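Local coordinates for protein cytochrome C2 (Rhodobacter sphaeroides, PDB 1CXC) that carries electrons through a bound heme c, donating them to the oxidized bacteriochlorophyll of the photosynthetic apparatus, at residues A[20-23]-A[27-30]. Numbering follows the deposited sequence.
Sequences VIVD and TTIA
A short antiparallel beta hairpin with a classic beta bulge pairs 20-23 with 27-30 on the surface of this cytochrome c fold, just after the heme-attachment region. Ile21 stands opposite both Ile29 and Ala30. Ile21 O accepts Ile29 N at 2.9 Å. A weaker bond of 3.3 Å runs from Ala30 N to Ile21 O. In return the amide of Ile21 reaches Ala30 O along a nearly straight N-H...O line of 178°. Beyond the bulge, Val22 and Thr28 form a non-hydrogen-bonded pair, with Val22 CG2 passing close to Thr28 OG1. Val22 CA also makes a CA-H...O contact of 3.2 Å with Thr27 O. That oxygen accepts the amide of Asp23 as well, here in the carbonyl plane.

Ile21 and Ala30 put their side chains on one face of the hairpin, and the side chain of Ile29 crosses that of Ile21 at a slant. Ile21 CG2 lies 3.7 Å from Ile29 CG1, while the other branch sets Ile21 CD1 near Ala30 CB. Leu117 of helix 107-120 touches Ile21, and Tyr116 touches Ile29 and Ala30, so the hairpin packs against this C-terminal helix.

The loop end is held by Asp23. Its CG sits between the backbone N and the carbonyl carbon (chi1 72°), which brings the carboxylate back to Thr27, and both oxygens lie near Thr27 CB. OD1 accepts the amide of Ser25 within the turn and that of Thr27 across it. With an alanine here both amides would probably lose this acceptor, and the turn is likely to become more mobile. Thr27 N meets Asp23 OD1 at 3.1 Å, from above the carboxylate plane and 52° out of it.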
ATOM      1  N   VAL A  20      -1.079   8.238  -4.569  1.00 13.48           N
ATOM      2  CA  VAL A  20      -2.066   8.615  -5.542  1.00 13.25           C
ATOM      3  C   VAL A  20      -2.624   7.328  -6.165  1.00 14.07           C
ATOM      4  O   VAL A  20      -2.115   6.262  -5.840  1.00 12.78           O
ATOM      5  CB  VAL A  20      -1.271   9.407  -6.578  1.00 17.51           C
ATOM      6  CG1 VAL A  20      -1.337   8.737  -7.926  1.00 17.73           C
ATOM      7  CG2 VAL A  20      -1.663  10.868  -6.597  1.00 13.02           C
ATOM      8  N   ILE A  21      -3.889   7.317  -6.591  1.00 13.55           N
ATOM      9  CA  ILE A  21      -4.456   6.171  -7.304  1.00 13.07           C
ATOM     10  C   ILE A  21      -4.868   6.672  -8.689  1.00 13.25           C
ATOM     11  O   ILE A  21      -5.769   7.511  -8.789  1.00 13.23           O
ATOM     12  CB  ILE A  21      -5.692   5.539  -6.597  1.00 12.19           C
ATOM     13  CG1 ILE A  21      -5.372   5.069  -5.186  1.00 12.05           C
ATOM     14  CG2 ILE A  21      -6.241   4.366  -7.417  1.00  9.63           C
ATOM     15  CD1 ILE A  21      -6.635   4.632  -4.413  1.00  8.58           C
ATOM     16  N   VAL A  22      -3.989   6.501  -9.672  1.00 12.01           N
ATOM     17  CA  VAL A  22      -4.253   6.956 -11.034  1.00 15.06           C
ATOM     18  C   VAL A  22      -4.378   5.729 -11.925  1.00 15.73           C
ATOM     19  O   VAL A  22      -3.449   4.935 -12.007  1.00 16.16           O
ATOM     20  CB  VAL A  22      -3.077   7.835 -11.501  1.00 13.70           C
ATOM     21  CG1 VAL A  22      -3.213   8.160 -12.974  1.00 15.42           C
ATOM     22  CG2 VAL A  22      -3.009   9.110 -10.671  1.00 16.21           C
ATOM     23  N   ASP A  23      -5.406   5.617 -12.758  1.00 16.57           N
ATOM     24  CA  ASP A  23      -5.511   4.403 -13.547  1.00 16.82           C
ATOM     25  C   ASP A  23      -4.711   4.394 -14.834  1.00 18.31           C
ATOM     26  O   ASP A  23      -3.864   5.246 -15.081  1.00 17.03           O
ATOM     27  CB  ASP A  23      -6.961   4.083 -13.810  1.00 17.79           C
ATOM     28  CG  ASP A  23      -7.627   5.024 -14.800  1.00 21.27           C
ATOM     29  OD1 ASP A  23      -6.940   5.662 -15.600  1.00 18.58           O
ATOM     30  OD2 ASP A  23      -8.854   5.055 -14.801  1.00 23.41           O
ATOM     31  N   THR A  27      -6.452   8.688 -15.500  1.00 22.69           N
ATOM     32  CA  THR A  27      -7.450   9.333 -14.689  1.00 21.45           C
ATOM     33  C   THR A  27      -7.122   9.228 -13.205  1.00 22.17           C
ATOM     34  O   THR A  27      -6.681   8.190 -12.720  1.00 21.15           O
ATOM     35  CB  THR A  27      -8.794   8.675 -14.937  1.00 22.71           C
ATOM     36  OG1 THR A  27      -9.111   8.907 -16.301  1.00 26.44           O
ATOM     37  CG2 THR A  27      -9.868   9.216 -14.011  1.00 23.60           C
ATOM     38  N   THR A  28      -7.242  10.334 -12.477  1.00 19.88           N
ATOM     39  CA  THR A  28      -6.989  10.326 -11.055  1.00 19.82           C
ATOM     40  C   THR A  28      -8.228   9.882 -10.303  1.00 19.73           C
ATOM     41  O   THR A  28      -9.300  10.458 -10.470  1.00 20.63           O
ATOM     42  CB  THR A  28      -6.638  11.725 -10.547  1.00 19.13           C
ATOM     43  OG1 THR A  28      -5.367  12.055 -11.079  1.00 19.48           O
ATOM     44  CG2 THR A  28      -6.621  11.767  -9.035  1.00 18.34           C
ATOM     45  N   ILE A  29      -8.211   8.710  -9.681  1.00 18.63           N
ATOM     46  CA  ILE A  29      -9.380   8.322  -8.929  1.00 18.95           C
ATOM     47  C   ILE A  29      -9.272   8.806  -7.479  1.00 17.47           C
ATOM     48  O   ILE A  29     -10.237   9.255  -6.868  1.00 18.37           O
ATOM     49  CB  ILE A  29      -9.699   6.800  -9.084  1.00 21.15           C
ATOM     50  CG1 ILE A  29      -9.546   6.057  -7.785  1.00 22.54           C
ATOM     51  CG2 ILE A  29      -8.945   6.145 -10.234  1.00 19.29           C
ATOM     52  CD1 ILE A  29     -10.919   5.720  -7.189  1.00 24.07           C
ATOM     53  N   ALA A  30      -8.069   9.085  -7.020  1.00 16.44           N
ATOM     54  CA  ALA A  30      -7.905   9.596  -5.684  1.00 16.41           C
ATOM     55  C   ALA A  30      -6.503  10.093  -5.505  1.00 19.63           C
ATOM     56  O   ALA A  30      -5.584   9.634  -6.163  1.00 18.55           O
ATOM     57  CB  ALA A  30      -8.142   8.522  -4.645  1.00 17.39           C
TER